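Local coordinates for BlEst2 (Bacillus licheniformis, PDB 6WPX), which is a lipase or esterase, captured in its propeptide form, that probably hydrolyses ester bonds and is autoinhibited by its C-terminal domain, at residues 32-37 and 106-111; 62-67 and 80-85; 157-162 and 466-471; 238-241 and 245-248; 413-416 and 422-425. All coordinates share one frame; numbering follows the deposited sequence. Where two conformers were deposited one is given.

Interaction 1 of 5, residues 32-37 and 106-111; sequences GYWFAG and YQYFGR
Tyr108, near the C-terminal end of helix 91-109, lies against Trp34 and Ala36 of edge strand 34-36. The six-membered ring of Trp34 turns its edge to the face of Tyr108 in a T-shaped pair, with centroids 5.6 Å apart and planes at 73°. The corner atom CH2 of the indole does the touching, 3.7 Å from Tyr108 CB and nearly as close to CG, so the indole meets the root of the tyrosine side chain. With CG between its backbone N and carbonyl carbon (chi1 67°), the indole of Trp34 reaches across to the helix. NE1 at the far side of the indole is hydrogen-bonded to Glu104 OE1, one turn earlier on the same helix, which helps to hold the ring's rotation. Ala36, two residues along the strand and on the same face, meets the outer half of the phenol: its CB is 3.7 Å from Tyr108 CE2 and 3.6 Å from OH. Phe109, the next residue on the helix, adds a looser contact, CZ 4.4 Å from Ala36 CB. Its ring also carries Tyr108 CD2 over the centre of one face, so the two consecutive helix aromatics brace each other. No hydrogen bond joins the two segments, and the contact lies at the protein surface. It is the packing of a helix against the outermost, antiparallel strand of a mixed sheet, part of the layered alpha/beta-hydrolase fold.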
# COMPACT_ATOMS: atom_id res chain seq x y z
N GLY A 32 5.11 19.36 -12.96
CA GLY A 32 6.13 19.83 -13.90
C GLY A 32 7.05 20.86 -13.29
O GLY A 32 8.20 21.00 -13.72
N TYR A 33 6.57 21.59 -12.27
CA TYR A 33 7.38 22.61 -11.62
C TYR A 33 8.48 22.00 -10.75
O TYR A 33 8.25 21.01 -10.06
CB TYR A 33 6.49 23.57 -10.81
CG TYR A 33 7.21 24.44 -9.80
CD1 TYR A 33 7.89 25.59 -10.19
CD2 TYR A 33 7.11 24.17 -8.44
CE1 TYR A 33 8.53 26.41 -9.25
CE2 TYR A 33 7.72 24.99 -7.49
CZ TYR A 33 8.42 26.11 -7.90
OH TYR A 33 9.02 26.94 -6.97
N TRP A 34 9.68 22.59 -10.83
CA TRP A 34 10.79 22.19 -9.98
C TRP A 34 11.60 23.41 -9.61
O TRP A 34 11.56 24.41 -10.32
CB TRP A 34 11.67 21.11 -10.64
CG TRP A 34 12.43 21.58 -11.84
CD1 TRP A 34 12.01 21.54 -13.14
CD2 TRP A 34 13.75 22.16 -11.86
NE1 TRP A 34 13.01 22.00 -13.97
CE2 TRP A 34 14.08 22.40 -13.21
CE3 TRP A 34 14.70 22.45 -10.86
CZ2 TRP A 34 15.30 22.99 -13.59
CZ3 TRP A 34 15.93 22.99 -11.24
CH2 TRP A 34 16.21 23.28 -12.58
N PHE A 35 12.33 23.35 -8.48
CA PHE A 35 13.16 24.46 -8.05
C PHE A 35 14.37 23.91 -7.33
O PHE A 35 14.31 22.84 -6.75
CB PHE A 35 12.37 25.42 -7.14
CG PHE A 35 11.88 24.80 -5.84
CD1 PHE A 35 10.68 24.10 -5.80
CD2 PHE A 35 12.60 24.95 -4.66
CE1 PHE A 35 10.23 23.52 -4.60
CE2 PHE A 35 12.15 24.36 -3.47
CZ PHE A 35 10.97 23.67 -3.45
N ALA A 36 15.45 24.69 -7.31
CA ALA A 36 16.67 24.31 -6.62
C ALA A 36 16.61 24.79 -5.17
O ALA A 36 16.06 25.85 -4.88
CB ALA A 36 17.87 24.91 -7.33
N GLY A 37 17.20 24.00 -4.26
CA GLY A 37 17.36 24.38 -2.87
C GLY A 37 18.48 25.40 -2.80
O GLY A 37 19.08 25.73 -3.83
N TYR A 106 19.63 18.42 -15.06
CA TYR A 106 20.97 18.05 -15.47
C TYR A 106 21.68 19.26 -16.10
O TYR A 106 22.84 19.52 -15.79
CB TYR A 106 20.94 16.88 -16.47
CG TYR A 106 22.30 16.56 -17.06
CD1 TYR A 106 23.22 15.80 -16.36
CD2 TYR A 106 22.65 17.02 -18.33
CE1 TYR A 106 24.48 15.52 -16.90
CE2 TYR A 106 23.90 16.74 -18.88
CZ TYR A 106 24.82 15.99 -18.15
OH TYR A 106 26.05 15.71 -18.68
N GLN A 107 20.96 19.99 -16.99
CA GLN A 107 21.51 21.19 -17.63
C GLN A 107 21.75 22.29 -16.59
O GLN A 107 22.77 22.98 -16.67
CB GLN A 107 20.59 21.69 -18.75
CG GLN A 107 20.59 20.78 -19.98
CD GLN A 107 19.49 21.07 -20.99
OE1 GLN A 107 18.44 21.68 -20.70
NE2 GLN A 107 19.68 20.57 -22.19
N TYR A 108 20.84 22.43 -15.60
CA TYR A 108 21.00 23.43 -14.55
C TYR A 108 22.23 23.14 -13.66
O TYR A 108 22.98 24.06 -13.33
CB TYR A 108 19.71 23.54 -13.72
CG TYR A 108 19.83 24.46 -12.53
CD1 TYR A 108 19.63 25.83 -12.66
CD2 TYR A 108 20.12 23.96 -11.26
CE1 TYR A 108 19.73 26.68 -11.56
CE2 TYR A 108 20.26 24.80 -10.17
CZ TYR A 108 20.04 26.16 -10.31
OH TYR A 108 20.15 26.95 -9.19
N PHE A 109 22.43 21.88 -13.24
CA PHE A 109 23.57 21.58 -12.37
C PHE A 109 24.87 21.29 -13.13
O PHE A 109 25.96 21.38 -12.56
CB PHE A 109 23.22 20.47 -11.40
CG PHE A 109 22.25 20.87 -10.30
CD1 PHE A 109 22.60 21.81 -9.34
CD2 PHE A 109 21.01 20.24 -10.19
CE1 PHE A 109 21.71 22.17 -8.31
CE2 PHE A 109 20.13 20.57 -9.14
CZ PHE A 109 20.48 21.54 -8.22
N GLY A 110 24.76 20.95 -14.41
CA GLY A 110 25.91 20.67 -15.27
C GLY A 110 26.52 19.31 -15.00
O GLY A 110 27.66 19.05 -15.39
N ARG A 111 25.75 18.42 -14.35
CA ARG A 111 26.20 17.06 -13.98
C ARG A 111 25.03 16.19 -13.55
O ARG A 111 23.95 16.70 -13.25
CB ARG A 111 27.25 17.09 -12.85
CG ARG A 111 26.82 17.86 -11.58
CD ARG A 111 28.00 17.99 -10.66
NE ARG A 111 27.71 18.88 -9.53
CZ ARG A 111 28.09 18.63 -8.29
NH1 ARG A 111 28.76 17.53 -7.99
NH2 ARG A 111 27.79 19.49 -7.32

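Interaction 2 of 5, residues 62-67 and 80-85; sequences AWFDEN and AAFIDL
Trp63 and Phe64, in the connection between strand 50-53 and helix 69-75, close over Phe82 of strand 80-83 to make an aromatic cluster on the central sheet of the alpha/beta-hydrolase domain. All three residues adopt the same first torsion, CG opposite the carbonyl carbon and beside the backbone N; for Phe82 (chi1 -56°) this sends the ring from the strand toward the loop. Phe64 presents its edge to the face of Phe82 in a T-shaped pair, centroids 4.7 Å apart and planes inclined at 62°. Its CZ sits over the centre of the Phe82 ring, 3.7 Å from CE1, while CE1 of Phe64 lies an equal distance from Phe82 CD2. Trp63 meets the same ring differently. Its CB approaches Phe82 CE2 at 3.8 Å, and the five-membered part of the indole is inclined at 46° to the phenyl ring, neither stacked on it nor edge-on. Phe35 and Phe52 also meet the Phe82 ring, and Ala70 of helix 69-75 touches both Phe64 and Phe82, so the cluster extends beyond the two segments. The loop is shaped by a type II beta turn from Phe64 to Asn67, closed by Asn67 N to Phe64 O, and by the amide of Asn67, whose ND2 reaches Ala62 O at 3.0 Å on a carbonyl lone pair. The polar edge of the indole is served by a water in the ring plane: it accepts from Trp63 NE1 at 3.0 Å and donates to Ile83 O at 2.7 Å.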
# COMPACT_ATOMS: atom_id res chain seq x y z
N ALA A 62 6.14 18.05 0.58
CA ALA A 62 6.39 16.91 1.47
C ALA A 62 7.79 17.05 2.10
O ALA A 62 8.00 16.63 3.23
CB ALA A 62 6.34 15.62 0.67
N TRP A 63 8.73 17.68 1.38
CA TRP A 63 10.11 17.84 1.86
C TRP A 63 10.29 19.04 2.76
O TRP A 63 11.35 19.18 3.36
CB TRP A 63 11.09 17.90 0.66
CG TRP A 63 10.91 16.73 -0.27
CD1 TRP A 63 10.29 16.74 -1.49
CD2 TRP A 63 11.21 15.35 0.02
NE1 TRP A 63 10.25 15.46 -2.01
CE2 TRP A 63 10.81 14.59 -1.11
CE3 TRP A 63 11.84 14.69 1.09
CZ2 TRP A 63 11.04 13.21 -1.20
CZ3 TRP A 63 12.04 13.32 1.01
CH2 TRP A 63 11.62 12.59 -0.12
N PHE A 64 9.26 19.91 2.87
CA PHE A 64 9.36 21.12 3.67
C PHE A 64 8.35 21.22 4.81
O PHE A 64 8.70 21.77 5.85
CB PHE A 64 9.23 22.37 2.76
CG PHE A 64 10.34 22.50 1.74
CD1 PHE A 64 10.29 21.82 0.53
CD2 PHE A 64 11.44 23.32 1.98
CE1 PHE A 64 11.32 21.94 -0.40
CE2 PHE A 64 12.44 23.47 1.03
CZ PHE A 64 12.38 22.77 -0.15
N ASP A 65 7.10 20.70 4.63
CA ASP A 65 6.09 20.80 5.69
C ASP A 65 6.50 20.00 6.92
O ASP A 65 6.64 18.78 6.86
CB ASP A 65 4.68 20.46 5.18
CG ASP A 65 4.18 21.35 4.05
OD1 ASP A 65 4.63 22.52 3.96
OD2 ASP A 65 3.30 20.90 3.29
N GLU A 66 6.78 20.72 8.02
CA GLU A 66 7.24 20.13 9.30
C GLU A 66 8.43 19.20 8.99
O GLU A 66 8.54 18.12 9.56
CB GLU A 66 6.08 19.39 10.02
CG GLU A 66 4.99 20.36 10.46
CD GLU A 66 3.82 19.76 11.21
OE1 GLU A 66 3.94 18.63 11.74
OE2 GLU A 66 2.79 20.46 11.31
N ASN A 67 9.29 19.63 8.05
CA ASN A 67 10.41 18.84 7.54
C ASN A 67 11.62 19.73 7.24
O ASN A 67 11.45 20.83 6.71
CB ASN A 67 9.97 18.07 6.27
CG ASN A 67 10.83 16.89 5.93
OD1 ASN A 67 11.93 16.71 6.47
ND2 ASN A 67 10.33 16.01 5.06
N ALA A 80 20.53 20.67 -4.14
CA ALA A 80 19.32 19.88 -4.25
C ALA A 80 18.31 20.57 -5.11
O ALA A 80 18.39 21.78 -5.30
CB ALA A 80 18.74 19.62 -2.85
N ALA A 81 17.34 19.80 -5.62
CA ALA A 81 16.22 20.31 -6.42
C ALA A 81 14.99 19.52 -6.00
O ALA A 81 15.11 18.42 -5.47
CB ALA A 81 16.50 20.16 -7.92
N PHE A 82 13.82 20.13 -6.11
CA PHE A 82 12.57 19.53 -5.66
C PHE A 82 11.60 19.67 -6.79
O PHE A 82 11.53 20.73 -7.39
CB PHE A 82 12.06 20.28 -4.39
CG PHE A 82 13.09 20.29 -3.28
CD1 PHE A 82 14.07 21.28 -3.23
CD2 PHE A 82 13.11 19.29 -2.32
CE1 PHE A 82 15.07 21.26 -2.24
CE2 PHE A 82 14.09 19.28 -1.31
CZ PHE A 82 15.08 20.24 -1.29
N ILE A 83 10.86 18.60 -7.10
CA ILE A 83 9.95 18.59 -8.23
C ILE A 83 8.52 18.22 -7.83
O ILE A 83 8.30 17.43 -6.91
CB ILE A 83 10.52 17.64 -9.34
CG1 ILE A 83 9.70 17.75 -10.66
CG2 ILE A 83 10.63 16.17 -8.83
CD1 ILE A 83 10.35 17.19 -11.88
N ASP A 84 7.55 18.80 -8.55
CA ASP A 84 6.15 18.45 -8.41
C ASP A 84 5.86 17.60 -9.64
O ASP A 84 6.07 18.04 -10.76
CB ASP A 84 5.23 19.69 -8.47
CG ASP A 84 5.27 20.58 -7.26
OD1 ASP A 84 5.89 20.19 -6.26
OD2 ASP A 84 4.65 21.67 -7.30
N LEU A 85 5.40 16.37 -9.42
CA LEU A 85 4.93 15.49 -10.48
C LEU A 85 3.45 15.44 -10.28
O LEU A 85 2.94 16.20 -9.45
CB LEU A 85 5.56 14.08 -10.37
CG LEU A 85 7.10 13.99 -10.49
CD1 LEU A 85 7.55 12.54 -10.43
CD2 LEU A 85 7.61 14.65 -11.81
O HOH W 1 9.34 16.37 -4.71

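Interaction 3 of 5, residues 157-162 and 466-471; sequences AYSNWA and TIIRSI
Ile468 CD1 presses on Ser159, 3.5 Å from OG and 3.8 Å from CB, where the loop between helices 152-157 and 163-169 passes over strand 462-473. The van der Waals contacts fall at two points. At the first, Ile468 extends CG1 opposite its carbonyl carbon (chi1 -68°), which carries CD1 up to the serine, while CG2 lies farther off, 4.1 Å from Ser159 CB. At the second, Thr466 CG2 lies at the edge of the indole of Trp161, near the ring plane and 4.1 Å from CD1, the two side chains crossing at about a right angle. The contact thus joins the alpha/beta-hydrolase part of the chain to an antiparallel sheet near the C-terminus, probably part of the C-terminal domain that has autoinhibitory effects in this enzyme. An alanine in place of Ile468 would lose the branch that reaches the serine and is likely to leave a gap beneath the loop at Ser159. Polar bonding runs outside the two segments: Ser159 OG bonds back to Leu156 O, so the hydroxyl touching the isoleucine methyl has its own partner. Thr466 OG1 and Trp161 NE1 bond Asp452 OD1 and OD2 respectively, and this shared acid ties threonine and indole together; Thr466 OG1 is also bonded to Ile292 N.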
# COMPACT_ATOMS: atom_id res chain seq x y z
N ALA A 157 -8.47 -0.95 -1.69
CA ALA A 157 -9.23 0.19 -2.23
C ALA A 157 -9.98 -0.15 -3.53
O ALA A 157 -11.04 0.43 -3.80
CB ALA A 157 -8.29 1.35 -2.50
N TYR A 158 -9.41 -1.01 -4.37
CA TYR A 158 -9.98 -1.41 -5.65
C TYR A 158 -10.86 -2.67 -5.56
O TYR A 158 -11.37 -3.13 -6.58
CB TYR A 158 -8.87 -1.57 -6.69
CG TYR A 158 -8.50 -0.23 -7.27
CD1 TYR A 158 -7.67 0.65 -6.58
CD2 TYR A 158 -9.08 0.22 -8.46
CE1 TYR A 158 -7.39 1.92 -7.07
CE2 TYR A 158 -8.82 1.50 -8.96
CZ TYR A 158 -7.97 2.34 -8.26
OH TYR A 158 -7.69 3.59 -8.74
N SER A 159 -11.07 -3.19 -4.36
CA SER A 159 -11.85 -4.42 -4.17
C SER A 159 -13.34 -4.16 -4.06
O SER A 159 -13.75 -3.01 -3.87
CB SER A 159 -11.33 -5.22 -2.99
OG SER A 159 -11.71 -4.61 -1.76
N ASN A 160 -14.15 -5.20 -4.27
CA ASN A 160 -15.61 -5.09 -4.24
C ASN A 160 -16.16 -4.44 -2.98
O ASN A 160 -16.94 -3.52 -3.11
CB ASN A 160 -16.27 -6.47 -4.47
CG ASN A 160 -16.15 -6.90 -5.90
OD1 ASN A 160 -15.06 -7.21 -6.37
ND2 ASN A 160 -17.25 -6.89 -6.63
N TRP A 161 -15.77 -4.90 -1.79
CA TRP A 161 -16.34 -4.32 -0.56
C TRP A 161 -16.00 -2.86 -0.37
O TRP A 161 -16.79 -2.15 0.24
CB TRP A 161 -15.97 -5.12 0.70
CG TRP A 161 -16.55 -6.51 0.77
CD1 TRP A 161 -15.87 -7.68 0.91
CD2 TRP A 161 -17.95 -6.86 0.80
NE1 TRP A 161 -16.75 -8.74 0.97
CE2 TRP A 161 -18.03 -8.26 0.90
CE3 TRP A 161 -19.14 -6.11 0.68
CZ2 TRP A 161 -19.25 -8.94 0.92
CZ3 TRP A 161 -20.35 -6.79 0.70
CH2 TRP A 161 -20.40 -8.18 0.82
N ALA A 162 -14.84 -2.39 -0.90
CA ALA A 162 -14.36 -1.01 -0.78
C ALA A 162 -14.97 -0.05 -1.80
O ALA A 162 -14.66 1.13 -1.76
CB ALA A 162 -12.84 -0.99 -0.91
N THR A 466 -12.05 -13.10 4.54
CA THR A 466 -12.20 -12.50 3.23
C THR A 466 -10.82 -12.37 2.62
O THR A 466 -9.96 -11.69 3.18
CB THR A 466 -12.87 -11.13 3.32
OG1 THR A 466 -13.98 -11.18 4.21
CG2 THR A 466 -13.31 -10.64 1.96
N ILE A 467 -10.61 -13.03 1.48
CA ILE A 467 -9.34 -13.00 0.77
C ILE A 467 -9.50 -12.09 -0.42
O ILE A 467 -10.47 -12.23 -1.16
CB ILE A 467 -8.90 -14.43 0.35
CG1 ILE A 467 -8.76 -15.34 1.61
CG2 ILE A 467 -7.58 -14.41 -0.50
CD1 ILE A 467 -8.49 -16.78 1.35
N ILE A 468 -8.56 -11.16 -0.59
CA ILE A 468 -8.53 -10.26 -1.74
C ILE A 468 -7.32 -10.60 -2.61
O ILE A 468 -6.19 -10.62 -2.13
CB ILE A 468 -8.54 -8.77 -1.31
CG1 ILE A 468 -9.90 -8.41 -0.68
CG2 ILE A 468 -8.19 -7.83 -2.52
CD1 ILE A 468 -9.92 -7.13 -0.02
N ARG A 469 -7.57 -10.86 -3.89
CA ARG A 469 -6.53 -11.14 -4.88
C ARG A 469 -6.54 -10.04 -5.93
O ARG A 469 -7.60 -9.60 -6.38
CB ARG A 469 -6.77 -12.50 -5.55
CG ARG A 469 -6.68 -13.69 -4.59
CD ARG A 469 -7.03 -14.98 -5.29
NE ARG A 469 -6.01 -15.36 -6.27
CZ ARG A 469 -6.15 -16.36 -7.14
NH1 ARG A 469 -7.27 -17.07 -7.17
NH2 ARG A 469 -5.18 -16.64 -8.00
N SER A 470 -5.34 -9.60 -6.30
CA SER A 470 -5.06 -8.58 -7.29
C SER A 470 -4.33 -9.23 -8.44
O SER A 470 -3.23 -9.73 -8.26
CB SER A 470 -4.20 -7.48 -6.68
OG SER A 470 -3.94 -6.45 -7.62
N ILE A 471 -4.94 -9.24 -9.62
CA ILE A 471 -4.37 -9.92 -10.79
C ILE A 471 -4.39 -9.03 -12.01
O ILE A 471 -5.44 -8.55 -12.40
CB ILE A 471 -5.08 -11.29 -11.08
CG1 ILE A 471 -5.11 -12.19 -9.82
CG2 ILE A 471 -4.45 -12.03 -12.29
CD1 ILE A 471 -6.07 -13.34 -9.83

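Interaction 4 of 5, residues 238-241 and 245-248; sequences NARL and TNLD
Both terminal nitrogens of Arg240, NH1 and NH2, fork onto the carbonyl oxygen of Leu247, each 2.8 Å from Leu247 O. Both come from the same face of the carbonyl, tilted out of its plane, and neither N-H points straight (132° and 134°). Beside this fork, the amide of Asn246 pairs with the backbone of Leu241: ND2 donates to Leu241 O at 2.8 Å, nearly straight and in the amide plane, while OD1 accepts the longer bond from Leu241 N at 3.3 Å. Asn246 thus imitates a backbone peptide toward the connection leading into strand 245-246, the outermost strand of the mixed sheet in the alpha/beta-hydrolase fold. The arginine and asparagine side chains run antiparallel alongside one another, Arg240 CB lying 3.5 Å from Asn246 OD1; a bend at chi2 (-47°) takes the guanidinium on to Leu247. In the next shell, Glu236 OE1 holds Arg240 NE in a salt bridge, and Thr204 OG1, from strand 201-205, bonds both Arg240 NH1 and Asn246 OD1. A leucine in place of Arg240 would probably leave Leu247 O without both its donors here and Glu236 without its ion-pair mate. Asn278 O takes a further bond from Asn246 ND2.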
# COMPACT_ATOMS: atom_id res chain seq x y z
N ASN A 238 7.63 -5.49 -0.01
CA ASN A 238 7.20 -4.78 -1.21
C ASN A 238 7.95 -3.49 -1.44
O ASN A 238 7.79 -2.90 -2.50
CB ASN A 238 5.68 -4.56 -1.20
CG ASN A 238 4.89 -5.83 -1.42
OD1 ASN A 238 5.39 -6.94 -1.29
ND2 ASN A 238 3.65 -5.70 -1.82
N ALA A 239 8.82 -3.06 -0.49
CA ALA A 239 9.63 -1.85 -0.62
C ALA A 239 11.00 -2.12 -1.24
O ALA A 239 11.82 -1.20 -1.40
CB ALA A 239 9.79 -1.19 0.75
N ARG A 240 11.25 -3.39 -1.63
CA ARG A 240 12.56 -3.82 -2.14
C ARG A 240 12.61 -4.04 -3.65
O ARG A 240 11.56 -4.22 -4.27
CB ARG A 240 13.01 -5.13 -1.44
CG ARG A 240 12.97 -5.10 0.08
CD ARG A 240 13.60 -3.83 0.63
NE ARG A 240 13.77 -3.90 2.07
CZ ARG A 240 14.53 -3.09 2.78
NH1 ARG A 240 15.20 -2.11 2.19
NH2 ARG A 240 14.61 -3.23 4.09
N LEU A 241 13.84 -4.05 -4.20
CA LEU A 241 14.14 -4.37 -5.59
C LEU A 241 15.18 -5.51 -5.58
O LEU A 241 16.11 -5.48 -4.75
CB LEU A 241 14.65 -3.17 -6.40
CG LEU A 241 13.64 -2.06 -6.69
CD1 LEU A 241 14.36 -0.82 -7.22
CD2 LEU A 241 12.60 -2.52 -7.71
N THR A 245 20.63 -2.42 -3.46
CA THR A 245 21.20 -2.52 -2.14
C THR A 245 19.98 -2.25 -1.27
O THR A 245 19.44 -1.14 -1.26
CB THR A 245 22.30 -1.51 -1.89
OG1 THR A 245 23.41 -1.83 -2.73
CG2 THR A 245 22.76 -1.50 -0.43
N ASN A 246 19.46 -3.30 -0.65
CA ASN A 246 18.25 -3.19 0.15
C ASN A 246 18.68 -3.01 1.59
O ASN A 246 19.06 -3.97 2.26
CB ASN A 246 17.39 -4.43 -0.08
CG ASN A 246 16.87 -4.50 -1.48
OD1 ASN A 246 16.16 -3.60 -1.95
ND2 ASN A 246 17.19 -5.58 -2.18
N LEU A 247 18.68 -1.75 2.05
CA LEU A 247 19.14 -1.46 3.40
C LEU A 247 18.18 -2.00 4.46
O LEU A 247 16.96 -1.81 4.36
CB LEU A 247 19.36 0.06 3.58
CG LEU A 247 20.05 0.46 4.87
CD1 LEU A 247 21.50 -0.05 4.90
CD2 LEU A 247 19.93 1.98 5.12
N ASP A 248 18.75 -2.65 5.47
CA ASP A 248 18.04 -3.20 6.62
C ASP A 248 17.01 -2.18 7.10
O ASP A 248 17.27 -0.97 7.18
CB ASP A 248 19.03 -3.55 7.75
CG ASP A 248 18.42 -4.32 8.91
OD1 ASP A 248 17.50 -5.13 8.68
OD2 ASP A 248 18.89 -4.15 10.05

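Interaction 5 of 5, residues 413-416 and 422-425; sequences SIRY and AEKK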
# COMPACT_ATOMS: atom_id res chain seq x y z
N SER A 413 -16.13 -9.98 -7.80
CA SER A 413 -14.98 -9.52 -8.56
C SER A 413 -15.26 -8.26 -9.37
O SER A 413 -16.42 -7.93 -9.65
CB SER A 413 -14.45 -10.64 -9.46
OG SER A 413 -15.46 -11.00 -10.38
N ILE A 414 -14.19 -7.52 -9.69
CA ILE A 414 -14.22 -6.34 -10.56
C ILE A 414 -13.07 -6.49 -11.54
O ILE A 414 -11.94 -6.78 -11.12
CB ILE A 414 -14.15 -4.95 -9.86
CG1 ILE A 414 -15.20 -4.78 -8.75
CG2 ILE A 414 -14.29 -3.81 -10.88
CD1 ILE A 414 -14.87 -3.63 -7.70
N ARG A 415 -13.35 -6.27 -12.83
CA ARG A 415 -12.34 -6.23 -13.87
C ARG A 415 -12.33 -4.80 -14.40
O ARG A 415 -13.37 -4.26 -14.78
CB ARG A 415 -12.59 -7.26 -14.98
CG ARG A 415 -11.44 -7.31 -15.98
CD ARG A 415 -11.70 -8.23 -17.15
NE ARG A 415 -12.99 -7.98 -17.79
CZ ARG A 415 -13.17 -7.13 -18.80
NH1 ARG A 415 -12.14 -6.47 -19.31
NH2 ARG A 415 -14.38 -6.95 -19.32
N TYR A 416 -11.16 -4.17 -14.36
CA TYR A 416 -10.90 -2.81 -14.82
C TYR A 416 -10.10 -2.86 -16.11
O TYR A 416 -9.32 -3.78 -16.31
CB TYR A 416 -10.07 -2.03 -13.79
CG TYR A 416 -10.67 -1.91 -12.41
CD1 TYR A 416 -10.43 -2.89 -11.44
CD2 TYR A 416 -11.42 -0.80 -12.04
CE1 TYR A 416 -10.95 -2.78 -10.16
CE2 TYR A 416 -11.99 -0.70 -10.77
CZ TYR A 416 -11.72 -1.67 -9.82
OH TYR A 416 -12.24 -1.57 -8.55
N ALA A 422 -14.78 -2.14 -15.92
CA ALA A 422 -15.34 -2.68 -17.16
C ALA A 422 -16.39 -3.75 -16.86
O ALA A 422 -17.35 -3.87 -17.61
CB ALA A 422 -14.23 -3.26 -18.03
N GLU A 423 -16.21 -4.54 -15.79
CA GLU A 423 -17.13 -5.64 -15.46
C GLU A 423 -17.10 -5.95 -13.98
O GLU A 423 -16.04 -5.95 -13.37
CB GLU A 423 -16.80 -6.87 -16.33
CG GLU A 423 -17.54 -8.16 -16.00
CD GLU A 423 -17.46 -9.25 -17.05
OE1 GLU A 423 -16.79 -9.05 -18.09
OE2 GLU A 423 -18.09 -10.31 -16.84
N LYS A 424 -18.28 -6.19 -13.38
CA LYS A 424 -18.41 -6.51 -11.97
C LYS A 424 -19.27 -7.76 -11.87
O LYS A 424 -20.27 -7.87 -12.58
CB LYS A 424 -19.02 -5.32 -11.20
CG LYS A 424 -19.09 -5.50 -9.69
CD LYS A 424 -19.70 -4.28 -9.02
CE LYS A 424 -18.77 -3.70 -7.99
NZ LYS A 424 -19.10 -2.29 -7.67
N LYS A 425 -18.83 -8.74 -11.04
CA LYS A 425 -19.52 -10.03 -10.88
C LYS A 425 -19.71 -10.38 -9.42
O LYS A 425 -18.88 -10.03 -8.57
CB LYS A 425 -18.69 -11.17 -11.48
CG LYS A 425 -18.60 -11.25 -12.99
CD LYS A 425 -17.65 -12.41 -13.31
CE LYS A 425 -17.46 -12.65 -14.78
NZ LYS A 425 -16.51 -13.76 -15.03
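Arg415 O is gripped by two backbone N-H groups, from Ala422 N at 2.8 Å and Glu423 N at 3.0 Å, both in its carbonyl plane. This is a classic beta bulge in the hairpin of strands 407-417 and 420-431, two residues of one strand facing one of the other. Beyond it the antiparallel pairing is regular: Arg415 N bonds Glu423 O at 2.8 Å, and Ser413 and Lys425 form the next hydrogen-bonded pair through both their N and O atoms. Ile414 and Lys424 face each other between them as a non-hydrogen-bonded pair, their side chains running alongside in the same direction, with Ile414 CG1 3.8 Å from Lys424 CE. On the other face, Arg415 bends at chi3 (51°) and lays its guanidinium over the bulge, one face covered by Ala422 CB. NH1 of that group forms a salt bridge with Glu417 OE2. The Glu423 carboxylate stands almost perpendicular to the guanidinium (83°). Farther along the same face, Ser413 OG rests on the aliphatic start of Lys425, 3.4 Å from CB. A second salt bridge runs at the guanidinium edge, where the bond from Arg415 NH2 to Glu423 OE1 is straight but weak, 3.4 Å long.

In the fold
Interactions 1, 2 and 4 all reach the mixed sheet of the hydrolase domain. Interactions 1 and 2 adjoin, since strands 34-36 and 80-83 are neighbours joined by Gly37 N to Ala80 O and Gly32 N to Asp84 O; interaction 4 is at the opposite edge strand, its centre about 28 Å from that of interaction 1. Aromatic rings carry both neighbours, at the surface in interaction 1 and buried in interaction 2, whereas buried interaction 4 relies on polar side chains gripping backbone. Interactions 3 and 5, partly buried, share the C-terminal sheet: one packs a hydrolase loop on it, the other pairs its edge strand 420-431 with the neighbouring 407-417, and Tyr158 O to Tyr416 OH links them.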